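Local atomic coordinates of 4-amino-4-deoxy-L-arabinose transferase or related glycosyltransferases of PMT family (Cupriavidus metallidurans, PDB entry 5EZM), a protein that probably transfers 4-amino-4-deoxy-L-arabinose from a polyprenyl-phosphate carrier to lipid A in the bacterial membrane. Residues W75-I78 against L83-F86; A202-G207 against V248-L253; A300-K305 against G361-R366. All coordinates share one frame; numbering follows the deposited sequence.

Interaction 1: residues W75-I78 against L83-F86. With MPG ([(Z)-octadec-9-enyl] (2R)-2,3-bis(oxidanyl)propanoate), chain B; MPG ([(Z)-octadec-9-enyl] (2R)-2,3-bis(oxidanyl)propanoate), chain C.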
ATOM      1  N   TRP A  75      21.871  -4.900   1.134  1.00 71.79           N
ATOM      2  CA  TRP A  75      20.535  -5.174   1.646  1.00 71.21           C
ATOM      3  C   TRP A  75      20.371  -4.787   3.110  1.00 67.80           C
ATOM      4  O   TRP A  75      19.337  -5.102   3.706  1.00 66.27           O
ATOM      5  CB  TRP A  75      20.192  -6.655   1.473  1.00 75.84           C
ATOM      6  CG  TRP A  75      19.938  -7.080   0.057  1.00 79.22           C
ATOM      7  CD1 TRP A  75      20.512  -6.571  -1.074  1.00 80.24           C
ATOM      8  CD2 TRP A  75      19.030  -8.101  -0.379  1.00 79.40           C
ATOM      9  NE1 TRP A  75      20.021  -7.217  -2.185  1.00 80.65           N
ATOM     10  CE2 TRP A  75      19.111  -8.160  -1.784  1.00 79.27           C
ATOM     11  CE3 TRP A  75      18.160  -8.973   0.284  1.00 78.87           C
ATOM     12  CZ2 TRP A  75      18.357  -9.056  -2.536  1.00 78.59           C
ATOM     13  CZ3 TRP A  75      17.412  -9.861  -0.465  1.00 78.43           C
ATOM     14  CH2 TRP A  75      17.515  -9.896  -1.860  1.00 78.59           C
ATOM     15  N   VAL A  76      21.359  -4.121   3.702  1.00 67.53           N
ATOM     16  CA  VAL A  76      21.334  -3.751   5.112  1.00 67.09           C
ATOM     17  C   VAL A  76      21.126  -2.250   5.291  1.00 66.52           C
ATOM     18  O   VAL A  76      20.208  -1.821   5.991  1.00 65.17           O
ATOM     19  CB  VAL A  76      22.621  -4.219   5.826  1.00 67.38           C
ATOM     20  CG1 VAL A  76      22.593  -3.812   7.292  1.00 68.33           C
ATOM     21  CG2 VAL A  76      22.791  -5.722   5.677  1.00 67.51           C
ATOM     22  N   THR A  77      21.975  -1.439   4.665  1.00 66.59           N
ATOM     23  CA  THR A  77      21.914   0.014   4.801  1.00 66.68           C
ATOM     24  C   THR A  77      20.990   0.559   3.720  1.00 64.78           C
ATOM     25  O   THR A  77      21.394   0.731   2.567  1.00 64.55           O
ATOM     26  CB  THR A  77      23.310   0.619   4.709  1.00 66.32           C
ATOM     27  OG1 THR A  77      24.189  -0.080   5.602  1.00 66.24           O
ATOM     28  CG2 THR A  77      23.282   2.096   5.090  1.00 65.30           C
ATOM     29  N   ILE A  78      19.737   0.827   4.098  1.00 62.76           N
ATOM     30  CA  ILE A  78      18.759   1.363   3.160  1.00 60.53           C
ATOM     31  C   ILE A  78      19.161   2.774   2.746  1.00 60.35           C
ATOM     32  O   ILE A  78      19.565   3.596   3.580  1.00 60.50           O
ATOM     33  CB  ILE A  78      17.355   1.346   3.791  1.00 58.29           C
ATOM     34  CG1 ILE A  78      16.954  -0.078   4.167  1.00 59.38           C
ATOM     35  CG2 ILE A  78      16.329   1.949   2.848  1.00 56.17           C
ATOM     36  CD1 ILE A  78      15.666  -0.149   4.963  1.00 61.20           C
ATOM     37  N   LEU A  83      21.312   8.499  -0.198  1.00 62.88           N
ATOM     38  CA  LEU A  83      21.342   8.963   1.180  1.00 64.57           C
ATOM     39  C   LEU A  83      20.654   7.967   2.102  1.00 65.30           C
ATOM     40  O   LEU A  83      19.657   7.339   1.731  1.00 66.41           O
ATOM     41  CB  LEU A  83      20.670  10.331   1.317  1.00 63.82           C
ATOM     42  CG  LEU A  83      21.287  11.463   0.505  1.00 61.62           C
ATOM     43  CD1 LEU A  83      20.437  12.708   0.662  1.00 61.70           C
ATOM     44  CD2 LEU A  83      22.718  11.715   0.950  1.00 63.25           C
ATOM     45  N   LYS A  84      21.198   7.836   3.312  1.00 63.98           N
ATOM     46  CA  LYS A  84      20.648   6.912   4.296  1.00 60.91           C
ATOM     47  C   LYS A  84      19.188   7.235   4.574  1.00 61.35           C
ATOM     48  O   LYS A  84      18.826   8.392   4.812  1.00 58.81           O
ATOM     49  CB  LYS A  84      21.454   6.972   5.594  1.00 59.75           C
ATOM     50  CG  LYS A  84      22.878   6.465   5.477  1.00 59.20           C
ATOM     51  CD  LYS A  84      23.582   6.519   6.820  1.00 60.00           C
ATOM     52  CE  LYS A  84      24.971   5.915   6.739  1.00 61.62           C
ATOM     53  NZ  LYS A  84      25.597   5.773   8.086  1.00 63.90           N
ATOM     54  N   TYR A  85      18.349   6.204   4.532  1.00 64.56           N
ATOM     55  CA  TYR A  85      16.916   6.321   4.788  1.00 64.91           C
ATOM     56  C   TYR A  85      16.582   5.312   5.880  1.00 64.31           C
ATOM     57  O   TYR A  85      16.458   4.115   5.608  1.00 65.66           O
ATOM     58  CB  TYR A  85      16.111   6.071   3.519  1.00 66.20           C
ATOM     59  CG  TYR A  85      14.636   6.372   3.642  1.00 68.52           C
ATOM     60  CD1 TYR A  85      14.180   7.683   3.721  1.00 69.64           C
ATOM     61  CD2 TYR A  85      13.697   5.349   3.667  1.00 68.47           C
ATOM     62  CE1 TYR A  85      12.828   7.966   3.828  1.00 70.49           C
ATOM     63  CE2 TYR A  85      12.343   5.623   3.773  1.00 70.15           C
ATOM     64  CZ  TYR A  85      11.915   6.934   3.854  1.00 71.38           C
ATOM     65  OH  TYR A  85      10.570   7.215   3.961  1.00 72.68           O
ATOM     66  N   PHE A  86      16.450   5.794   7.115  1.00 64.36           N
ATOM     67  CA  PHE A  86      16.197   4.946   8.272  1.00 63.40           C
ATOM     68  C   PHE A  86      14.787   5.132   8.827  1.00 67.60           C
ATOM     69  O   PHE A  86      14.557   4.933  10.022  1.00 69.53           O
ATOM     70  CB  PHE A  86      17.230   5.212   9.365  1.00 58.03           C
ATOM     71  CG  PHE A  86      18.630   4.823   8.988  1.00 56.38           C
ATOM     72  CD1 PHE A  86      18.860   3.884   7.993  1.00 56.25           C
ATOM     73  CD2 PHE A  86      19.718   5.392   9.633  1.00 56.96           C
ATOM     74  CE1 PHE A  86      20.156   3.520   7.645  1.00 55.78           C
ATOM     75  CE2 PHE A  86      21.016   5.033   9.295  1.00 55.58           C
ATOM     76  CZ  PHE A  86      21.234   4.097   8.297  1.00 54.95           C
TER
HETATM   77  C2  MPG B 644      24.998  -9.657  -3.794  1.00 98.31           C
HETATM   78  C3  MPG B 644      23.622 -10.199  -3.428  1.00 97.46           C
HETATM   79  C4  MPG B 644      23.223  -9.843  -2.005  1.00 96.89           C
HETATM   80  C5  MPG B 644      22.186 -10.822  -1.428  1.00 96.46           C
HETATM   81  C6  MPG B 644      21.649 -10.371  -0.061  1.00 95.82           C
HETATM   82  C1  MPG B 644      25.567 -10.317  -5.053  1.00 98.51           C
HETATM   83  C2  MPG C 643      17.286 -13.629  -3.458  1.00 84.96           C
HETATM   84  C3  MPG C 643      18.572 -12.828  -3.629  1.00 85.80           C
HETATM   85  C4  MPG C 643      18.494 -11.884  -4.818  1.00 87.95           C
HETATM   86  C5  MPG C 643      19.880 -11.482  -5.353  1.00 90.41           C
HETATM   87  C6  MPG C 643      19.835 -10.174  -6.158  1.00 92.98           C
HETATM   88  C7  MPG C 643      21.229  -9.747  -6.655  1.00 96.39           C
HETATM   89  C8  MPG C 643      21.400  -8.209  -6.668  1.00 98.78           C
HETATM   90  C9  MPG C 643      22.822  -7.771  -7.100  1.00 99.58           C
HETATM   91  C1  MPG C 643      17.276 -14.465  -2.175  1.00 84.37           C
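Lys84 lays its CG beside Thr77 CG2 and directs its CA-H at Ile78 O (CA to O 3.6 Å), while its amine runs on to a salt bridge with Glu260. Tyr85 supplies the hydrogen bond between the segments: its N lies 3.0 Å from Ile78 O, almost straight at the hydrogen (171°) although the donor stands 44° out of the carbonyl plane. The bond continues the pairing of the small antiparallel hairpin formed by strands 79-80 and 83-84. Tyr85 CB rests 4.2 Å from Ile78 CG2. Its CG, anti to the backbone N (chi1 -171°), leads the ring away from 75-78, to about 4 Å from the side chain of the zinc ligand Glu87. Phe86 turns its ring edge to Thr77 CG2, with Lys84 CB over one face. Trp75 meets lipid: C6 of one MPG sits 3.5 Å above the centre of the indole, and a second MPG passes Trp75 CZ2 and CH2. With an alanine here, the first alkyl chain would probably lose the face it lies on, the second its contact, and Trp94 its neighbouring ring. Helix 58-72 backs Ile78 and Tyr85, helix 236-257 receives Val76 and Ile78, and helix 91-103 flanks Trp75.

Interaction 2: residues A202-G207 against V248-L253. With MPG ([(Z)-octadec-9-enyl] (2R)-2,3-bis(oxidanyl)propanoate), chain D.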
ATOM      1  N   ALA A 202       6.548  -8.910   9.984  1.00 70.45           N
ATOM      2  CA  ALA A 202       5.861  -7.627  10.090  1.00 69.48           C
ATOM      3  C   ALA A 202       6.753  -6.579  10.742  1.00 71.12           C
ATOM      4  O   ALA A 202       6.779  -5.418  10.313  1.00 69.13           O
ATOM      5  CB  ALA A 202       4.558  -7.789  10.874  1.00 68.13           C
ATOM      6  N   ILE A 203       7.492  -6.969  11.784  1.00 73.20           N
ATOM      7  CA  ILE A 203       8.433  -6.041  12.406  1.00 71.48           C
ATOM      8  C   ILE A 203       9.496  -5.621  11.401  1.00 69.80           C
ATOM      9  O   ILE A 203       9.866  -4.443  11.321  1.00 68.47           O
ATOM     10  CB  ILE A 203       9.055  -6.668  13.669  1.00 70.67           C
ATOM     11  CG1 ILE A 203       7.973  -6.934  14.719  1.00 69.48           C
ATOM     12  CG2 ILE A 203      10.145  -5.765  14.228  1.00 70.23           C
ATOM     13  CD1 ILE A 203       8.495  -7.551  16.004  1.00 70.38           C
ATOM     14  N   LEU A 204       9.988  -6.573  10.602  1.00 69.57           N
ATOM     15  CA  LEU A 204      10.917  -6.242   9.527  1.00 67.80           C
ATOM     16  C   LEU A 204      10.255  -5.496   8.380  1.00 65.85           C
ATOM     17  O   LEU A 204      10.948  -5.115   7.432  1.00 66.13           O
ATOM     18  CB  LEU A 204      11.583  -7.510   8.993  1.00 68.74           C
ATOM     19  CG  LEU A 204      12.606  -8.165   9.920  1.00 72.44           C
ATOM     20  CD1 LEU A 204      13.135  -9.455   9.312  1.00 74.02           C
ATOM     21  CD2 LEU A 204      13.741  -7.201  10.213  1.00 72.20           C
ATOM     22  N   THR A 205       8.942  -5.283   8.432  1.00 65.32           N
ATOM     23  CA  THR A 205       8.233  -4.532   7.405  1.00 64.42           C
ATOM     24  C   THR A 205       7.959  -3.091   7.820  1.00 65.06           C
ATOM     25  O   THR A 205       8.191  -2.168   7.034  1.00 62.49           O
ATOM     26  CB  THR A 205       6.917  -5.235   7.054  1.00 64.38           C
ATOM     27  OG1 THR A 205       7.201  -6.488   6.420  1.00 64.10           O
ATOM     28  CG2 THR A 205       6.079  -4.371   6.120  1.00 61.82           C
ATOM     29  N   LYS A 206       7.474  -2.871   9.051  1.00 68.00           N
ATOM     30  CA  LYS A 206       7.157  -1.509   9.471  1.00 68.37           C
ATOM     31  C   LYS A 206       7.372  -1.291  10.967  1.00 70.95           C
ATOM     32  O   LYS A 206       6.720  -0.426  11.562  1.00 75.82           O
ATOM     33  CB  LYS A 206       5.719  -1.154   9.094  1.00 69.68           C
ATOM     34  CG  LYS A 206       5.512   0.314   8.768  1.00 73.53           C
ATOM     35  CD  LYS A 206       4.065   0.594   8.415  1.00 77.54           C
ATOM     36  CE  LYS A 206       3.811   2.080   8.253  1.00 80.73           C
ATOM     37  NZ  LYS A 206       2.356   2.348   8.119  1.00 83.01           N
ATOM     38  N   GLY A 207       8.264  -2.051  11.589  1.00 68.05           N
ATOM     39  CA  GLY A 207       8.635  -1.786  12.966  1.00 68.18           C
ATOM     40  C   GLY A 207       7.740  -2.469  13.983  1.00 69.94           C
ATOM     41  O   GLY A 207       7.022  -3.430  13.694  1.00 69.64           O
ATOM     42  N   VAL A 248      16.115  -9.916  14.628  1.00 83.40           N
ATOM     43  CA  VAL A 248      17.328  -9.326  15.203  1.00 83.06           C
ATOM     44  C   VAL A 248      18.459  -9.152  14.193  1.00 82.03           C
ATOM     45  O   VAL A 248      19.078  -8.075  14.180  1.00 82.19           O
ATOM     46  CB  VAL A 248      17.768 -10.129  16.441  1.00 83.63           C
ATOM     47  CG1 VAL A 248      19.177  -9.738  16.847  1.00 83.87           C
ATOM     48  CG2 VAL A 248      16.804  -9.888  17.587  1.00 84.46           C
ATOM     49  N   PRO A 249      18.794 -10.140  13.343  1.00 80.99           N
ATOM     50  CA  PRO A 249      20.008  -9.996  12.511  1.00 80.44           C
ATOM     51  C   PRO A 249      20.114  -8.691  11.728  1.00 78.94           C
ATOM     52  O   PRO A 249      21.180  -8.060  11.742  1.00 81.15           O
ATOM     53  CB  PRO A 249      19.923 -11.215  11.584  1.00 78.30           C
ATOM     54  CG  PRO A 249      19.235 -12.228  12.394  1.00 79.36           C
ATOM     55  CD  PRO A 249      18.189 -11.474  13.166  1.00 80.19           C
ATOM     56  N   TRP A 250      19.047  -8.255  11.056  1.00 75.22           N
ATOM     57  CA  TRP A 250      19.151  -7.008  10.304  1.00 72.67           C
ATOM     58  C   TRP A 250      19.329  -5.815  11.232  1.00 72.12           C
ATOM     59  O   TRP A 250      20.097  -4.896  10.926  1.00 74.61           O
ATOM     60  CB  TRP A 250      17.932  -6.798   9.410  1.00 70.63           C
ATOM     61  CG  TRP A 250      17.961  -5.454   8.730  1.00 70.17           C
ATOM     62  CD1 TRP A 250      18.670  -5.113   7.612  1.00 69.63           C
ATOM     63  CD2 TRP A 250      17.267  -4.269   9.138  1.00 68.93           C
ATOM     64  NE1 TRP A 250      18.452  -3.793   7.294  1.00 66.77           N
ATOM     65  CE2 TRP A 250      17.595  -3.252   8.216  1.00 67.40           C
ATOM     66  CE3 TRP A 250      16.395  -3.969  10.188  1.00 68.92           C
ATOM     67  CZ2 TRP A 250      17.082  -1.963   8.313  1.00 67.09           C
ATOM     68  CZ3 TRP A 250      15.887  -2.688  10.283  1.00 69.36           C
ATOM     69  CH2 TRP A 250      16.231  -1.701   9.352  1.00 67.84           C
ATOM     70  N   PHE A 251      18.624  -5.805  12.365  1.00 68.59           N
ATOM     71  CA  PHE A 251      18.744  -4.677  13.281  1.00 69.40           C
ATOM     72  C   PHE A 251      20.149  -4.589  13.860  1.00 71.90           C
ATOM     73  O   PHE A 251      20.719  -3.495  13.971  1.00 71.24           O
ATOM     74  CB  PHE A 251      17.691  -4.785  14.384  1.00 70.14           C
ATOM     75  CG  PHE A 251      16.314  -4.375  13.940  1.00 70.31           C
ATOM     76  CD1 PHE A 251      15.863  -3.080  14.140  1.00 70.11           C
ATOM     77  CD2 PHE A 251      15.480  -5.276  13.300  1.00 70.02           C
ATOM     78  CE1 PHE A 251      14.600  -2.697  13.721  1.00 67.54           C
ATOM     79  CE2 PHE A 251      14.214  -4.897  12.879  1.00 67.05           C
ATOM     80  CZ  PHE A 251      13.775  -3.607  13.090  1.00 65.29           C
ATOM     81  N   TYR A 252      20.735  -5.734  14.211  1.00 74.16           N
ATOM     82  CA  TYR A 252      22.115  -5.739  14.679  1.00 75.49           C
ATOM     83  C   TYR A 252      23.064  -5.271  13.586  1.00 73.57           C
ATOM     84  O   TYR A 252      23.964  -4.466  13.842  1.00 74.71           O
ATOM     85  CB  TYR A 252      22.507  -7.133  15.167  1.00 75.72           C
ATOM     86  CG  TYR A 252      23.955  -7.234  15.591  1.00 77.76           C
ATOM     87  CD1 TYR A 252      24.355  -6.838  16.859  1.00 80.72           C
ATOM     88  CD2 TYR A 252      24.924  -7.722  14.722  1.00 77.54           C
ATOM     89  CE1 TYR A 252      25.676  -6.925  17.253  1.00 83.39           C
ATOM     90  CE2 TYR A 252      26.249  -7.812  15.106  1.00 79.72           C
ATOM     91  CZ  TYR A 252      26.619  -7.413  16.373  1.00 83.43           C
ATOM     92  OH  TYR A 252      27.937  -7.500  16.767  1.00 87.22           O
ATOM     93  N   LEU A 253      22.879  -5.761  12.359  1.00 70.86           N
ATOM     94  CA  LEU A 253      23.792  -5.396  11.282  1.00 71.33           C
ATOM     95  C   LEU A 253      23.740  -3.899  10.998  1.00 71.37           C
ATOM     96  O   LEU A 253      24.779  -3.228  10.944  1.00 73.30           O
ATOM     97  CB  LEU A 253      23.466  -6.201  10.024  1.00 69.19           C
ATOM     98  CG  LEU A 253      23.861  -7.679  10.078  1.00 67.71           C
ATOM     99  CD1 LEU A 253      23.317  -8.423   8.872  1.00 66.88           C
ATOM    100  CD2 LEU A 253      25.368  -7.823  10.164  1.00 65.98           C
TER
HETATM  101  C2  MPG D 645       4.942   1.070  19.017  1.00 85.22           C
HETATM  102  C3  MPG D 645       3.745   1.735  18.346  1.00 85.23           C
HETATM  103  C4  MPG D 645       4.133   2.454  17.063  1.00 84.05           C
HETATM  104  C5  MPG D 645       2.917   2.913  16.241  1.00 82.09           C
HETATM  105  C6  MPG D 645       3.324   3.423  14.850  1.00 80.77           C
HETATM  106  C7  MPG D 645       2.248   3.144  13.784  1.00 80.43           C
HETATM  107  C8  MPG D 645       2.842   3.083  12.356  1.00 80.43           C
HETATM  108  C9  MPG D 645       2.065   2.119  11.423  1.00 79.46           C
HETATM  109  C1  MPG D 645       4.627   0.575  20.431  1.00 85.24           C
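The short helical segments 202-206 and 248-253 run in roughly the same direction, 36° apart with axes 10.8 Å from each other, and Leu204 faces Trp250 at their nearest CA atoms. This is apolar packing between two predicted transmembrane helices of the GT-C fold, the second kinked at Pro249 and Trp250, whose N atoms lack a bond to the preceding turn. Side chains span the distance, chiefly Leu204 and Phe251, which lie alongside, pointing in opposite directions. Leu204 CD2 reaches Phe251 CE2 at 3.6 Å and Trp250 CE3 at 4.2 Å, meeting both rings obliquely. Phe251 CG is anti to its carbonyl carbon (chi1 -78°), which brings CE2 up to Leu204 CD2. Trp250 CZ3 stands 3.5 Å above the centre of the Phe251 ring, and Phe251 CE2 lies in the indole plane. The edge of Phe251 also approaches Ile203 O, a carbonyl already holding Gly207 N at 2.9 Å. Gly207 leaves the helix with positive phi (88°), where a CB would press on the preceding carbonyl, and it touches bound phosphocholine. Lys206 turns the other way, to a salt bridge with Asp161 on helix 160-178. Helix 91-103 packs alongside, with Phe91 and Trp94 against Leu204 and Trp94 also meeting Trp250.

Interaction 3: residues A300-K305 against G361-R366. With MPG ([(Z)-octadec-9-enyl] (2R)-2,3-bis(oxidanyl)propanoate), chain O; MPG ([(Z)-octadec-9-enyl] (2R)-2,3-bis(oxidanyl)propanoate), chain E.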
ATOM      1  N   ALA A 300     -20.892  -2.298   3.070  1.00 59.50           N
ATOM      2  CA  ALA A 300     -21.329  -1.377   4.117  1.00 61.46           C
ATOM      3  C   ALA A 300     -22.723  -1.730   4.622  1.00 62.85           C
ATOM      4  O   ALA A 300     -22.996  -1.643   5.827  1.00 63.17           O
ATOM      5  CB  ALA A 300     -21.290   0.060   3.602  1.00 61.41           C
ATOM      6  N   GLY A 301     -23.607  -2.162   3.719  1.00 63.82           N
ATOM      7  CA  GLY A 301     -24.959  -2.531   4.098  1.00 64.22           C
ATOM      8  C   GLY A 301     -25.042  -3.663   5.101  1.00 66.08           C
ATOM      9  O   GLY A 301     -26.061  -3.792   5.788  1.00 66.84           O
ATOM     10  N   ILE A 302     -24.001  -4.490   5.209  1.00 66.62           N
ATOM     11  CA  ILE A 302     -23.994  -5.575   6.182  1.00 70.57           C
ATOM     12  C   ILE A 302     -23.068  -5.280   7.355  1.00 72.51           C
ATOM     13  O   ILE A 302     -22.763  -6.188   8.139  1.00 72.09           O
ATOM     14  CB  ILE A 302     -23.637  -6.929   5.539  1.00 70.21           C
ATOM     15  CG1 ILE A 302     -22.179  -6.949   5.070  1.00 67.92           C
ATOM     16  CG2 ILE A 302     -24.593  -7.261   4.401  1.00 69.45           C
ATOM     17  CD1 ILE A 302     -21.677  -8.328   4.710  1.00 66.48           C
ATOM     18  N   PHE A 303     -22.614  -4.035   7.504  1.00 72.66           N
ATOM     19  CA  PHE A 303     -21.801  -3.693   8.669  1.00 74.70           C
ATOM     20  C   PHE A 303     -22.466  -4.053   9.995  1.00 77.35           C
ATOM     21  O   PHE A 303     -21.763  -4.569  10.881  1.00 77.24           O
ATOM     22  CB  PHE A 303     -21.420  -2.205   8.632  1.00 76.14           C
ATOM     23  CG  PHE A 303     -19.985  -1.960   8.254  1.00 78.33           C
ATOM     24  CD1 PHE A 303     -18.956  -2.559   8.969  1.00 79.56           C
ATOM     25  CD2 PHE A 303     -19.660  -1.132   7.191  1.00 78.85           C
ATOM     26  CE1 PHE A 303     -17.633  -2.342   8.626  1.00 78.98           C
ATOM     27  CE2 PHE A 303     -18.337  -0.910   6.842  1.00 78.55           C
ATOM     28  CZ  PHE A 303     -17.323  -1.515   7.562  1.00 78.53           C
ATOM     29  N   PRO A 304     -23.771  -3.828  10.210  1.00 78.29           N
ATOM     30  CA  PRO A 304     -24.390  -4.375  11.429  1.00 79.56           C
ATOM     31  C   PRO A 304     -24.269  -5.884  11.528  1.00 80.29           C
ATOM     32  O   PRO A 304     -23.930  -6.407  12.597  1.00 81.67           O
ATOM     33  CB  PRO A 304     -25.853  -3.925  11.307  1.00 79.76           C
ATOM     34  CG  PRO A 304     -25.794  -2.704  10.467  1.00 76.62           C
ATOM     35  CD  PRO A 304     -24.709  -2.959   9.472  1.00 75.79           C
ATOM     36  N   LYS A 305     -24.520  -6.602  10.430  1.00 80.05           N
ATOM     37  CA  LYS A 305     -24.427  -8.056  10.432  1.00 79.63           C
ATOM     38  C   LYS A 305     -23.007  -8.556  10.657  1.00 84.07           C
ATOM     39  O   LYS A 305     -22.821  -9.756  10.886  1.00 83.56           O
ATOM     40  CB  LYS A 305     -24.991  -8.610   9.122  1.00 75.46           C
ATOM     41  CG  LYS A 305     -26.511  -8.617   9.090  1.00 77.63           C
ATOM     42  CD  LYS A 305     -27.069  -8.692   7.679  1.00 79.36           C
ATOM     43  CE  LYS A 305     -28.598  -8.695   7.709  1.00 84.28           C
ATOM     44  NZ  LYS A 305     -29.199  -8.549   6.351  1.00 85.83           N
ATOM     45  N   GLY A 361     -17.445 -12.929   5.506  1.00 66.60           N
ATOM     46  CA  GLY A 361     -17.644 -14.305   5.090  1.00 65.92           C
ATOM     47  C   GLY A 361     -18.720 -15.014   5.883  1.00 71.15           C
ATOM     48  O   GLY A 361     -19.504 -15.788   5.329  1.00 74.21           O
ATOM     49  N   VAL A 362     -18.796 -14.749   7.189  1.00 71.81           N
ATOM     50  CA  VAL A 362     -19.827 -15.433   7.958  1.00 73.37           C
ATOM     51  C   VAL A 362     -21.162 -14.715   7.813  1.00 71.76           C
ATOM     52  O   VAL A 362     -22.213 -15.359   7.717  1.00 74.17           O
ATOM     53  CB  VAL A 362     -19.404 -15.599   9.433  1.00 76.13           C
ATOM     54  CG1 VAL A 362     -18.018 -16.207   9.512  1.00 75.79           C
ATOM     55  CG2 VAL A 362     -19.449 -14.291  10.186  1.00 76.30           C
ATOM     56  N   ALA A 363     -21.147 -13.380   7.737  1.00 67.87           N
ATOM     57  CA  ALA A 363     -22.404 -12.650   7.629  1.00 69.07           C
ATOM     58  C   ALA A 363     -23.125 -13.022   6.342  1.00 72.62           C
ATOM     59  O   ALA A 363     -24.280 -13.471   6.367  1.00 75.33           O
ATOM     60  CB  ALA A 363     -22.153 -11.145   7.704  1.00 67.22           C
ATOM     61  N   LEU A 364     -22.436 -12.883   5.206  1.00 72.17           N
ATOM     62  CA  LEU A 364     -22.999 -13.323   3.935  1.00 72.27           C
ATOM     63  C   LEU A 364     -23.420 -14.784   3.993  1.00 76.17           C
ATOM     64  O   LEU A 364     -24.381 -15.181   3.323  1.00 77.58           O
ATOM     65  CB  LEU A 364     -21.983 -13.104   2.809  1.00 67.20           C
ATOM     66  CG  LEU A 364     -21.475 -11.670   2.622  1.00 64.95           C
ATOM     67  CD1 LEU A 364     -20.307 -11.611   1.644  1.00 61.66           C
ATOM     68  CD2 LEU A 364     -22.600 -10.757   2.161  1.00 64.45           C
ATOM     69  N   ASP A 365     -22.737 -15.592   4.810  1.00 77.20           N
ATOM     70  CA  ASP A 365     -23.066 -17.010   4.873  1.00 79.11           C
ATOM     71  C   ASP A 365     -24.439 -17.260   5.479  1.00 79.61           C
ATOM     72  O   ASP A 365     -25.040 -18.304   5.206  1.00 80.00           O
ATOM     73  CB  ASP A 365     -22.002 -17.763   5.669  1.00 80.57           C
ATOM     74  CG  ASP A 365     -22.158 -19.262   5.567  1.00 81.25           C
ATOM     75  OD1 ASP A 365     -22.662 -19.733   4.525  1.00 80.47           O
ATOM     76  OD2 ASP A 365     -21.778 -19.967   6.527  1.00 82.24           O
ATOM     77  N   ARG A 366     -24.957 -16.328   6.278  1.00 79.80           N
ATOM     78  CA  ARG A 366     -26.253 -16.496   6.920  1.00 80.13           C
ATOM     79  C   ARG A 366     -27.381 -15.796   6.174  1.00 78.52           C
ATOM     80  O   ARG A 366     -28.532 -15.866   6.615  1.00 79.68           O
ATOM     81  CB  ARG A 366     -26.189 -15.987   8.362  1.00 82.55           C
ATOM     82  CG  ARG A 366     -25.140 -16.686   9.210  1.00 86.49           C
ATOM     83  CD  ARG A 366     -25.003 -16.031  10.574  1.00 92.18           C
ATOM     84  NE  ARG A 366     -24.009 -16.704  11.408  1.00 97.43           N
ATOM     85  CZ  ARG A 366     -23.594 -16.254  12.588  1.00100.83           C
ATOM     86  NH1 ARG A 366     -24.087 -15.122  13.080  1.00101.18           N
ATOM     87  NH2 ARG A 366     -22.686 -16.933  13.277  1.00102.09           N
TER
HETATM   88  C2  MPG O 614     -23.042   1.468   8.124  1.00 86.01           C
HETATM   89  C3  MPG O 614     -24.479   1.539   7.617  1.00 85.77           C
HETATM   90  C4  MPG O 614     -25.124   0.164   7.527  1.00 85.16           C
HETATM   91  C5  MPG O 614     -26.606   0.214   7.119  1.00 84.18           C
HETATM   92  C6  MPG O 614     -27.329  -1.116   7.388  1.00 83.92           C
HETATM   93  C7  MPG O 614     -28.861  -0.971   7.313  1.00 84.96           C
HETATM   94  C8  MPG O 614     -29.605  -2.131   8.020  1.00 84.98           C
HETATM   95  C1  MPG O 614     -22.417   2.848   8.337  1.00 85.34           C
HETATM   96  C2  MPG E 604     -15.270  -0.692  12.077  1.00 85.03           C
HETATM   97  C3  MPG E 604     -16.252   0.473  12.113  1.00 85.25           C
HETATM   98  C4  MPG E 604     -17.336   0.343  11.054  1.00 85.68           C
HETATM   99  C5  MPG E 604     -18.202   1.606  10.921  1.00 85.23           C
HETATM  100  C6  MPG E 604     -19.446   1.366  10.048  1.00 84.98           C
HETATM  101  C1  MPG E 604     -14.167  -0.562  13.131  1.00 84.97           C
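The nearest partner of the Ala363 methyl is a main-chain atom: CB lies 3.5 Å from Lys305 O, and the CA atoms of Lys305 and Ala363 come within 5.7 Å. The small alanine side chain is consistent with so close an approach where the end of one predicted membrane span, running into helix 303-310, meets the end of another, helix 352-365, in this GT-C fold. Lys305 CB lies 4.1 Å from Ala363 CB before the extended chain leads its amine away. The chain ahead of helix 303-310 is a short 3-10 turn closed by Phe303 N to Ala300 O (2.9 Å). Phe303, Pro304 and the carbonyls of Ala300 and Gly301 meet lipid: C6 of one MPG lies 3.7 Å above the Phe303 ring, off toward the rim, and a second MPG runs along the others. Helix 369-389 lines the protein side, with Gln375 on Ile302, Ser371 on Lys305 and Trp372 on Leu364, while Asp365 forms a salt bridge with Arg136. Ile302 carries CG1 between its backbone N and carbonyl carbon (chi1 68°), which sends CD1 across to Leu364; the side chains cross at about a right angle, Ile302 CD1 touching Leu364 CD2 at 3.6 Å.

Overall arrangement
Interactions 1 and 2 adjoin, their centres about 12 Å apart. Trp250 of interaction 2 probably donates from NE1 to Val76 O of interaction 1, and Leu253 packs on Val76, so the loop 75-78 and helix 236-257 are joined directly. Interaction 3 lies about 44 Å from interaction 1, centre to centre, on the opposite side of the chain's centre and away from the zinc site. All three contacts are largely buried, and bound MPG lies beside each pair of segments. Only interaction 1 is held by a backbone hydrogen bond, as suits a hairpin; interactions 2 and 3 join predicted membrane helices by apolar packing, aromatic and wider in interaction 2, aliphatic and closer in interaction 3.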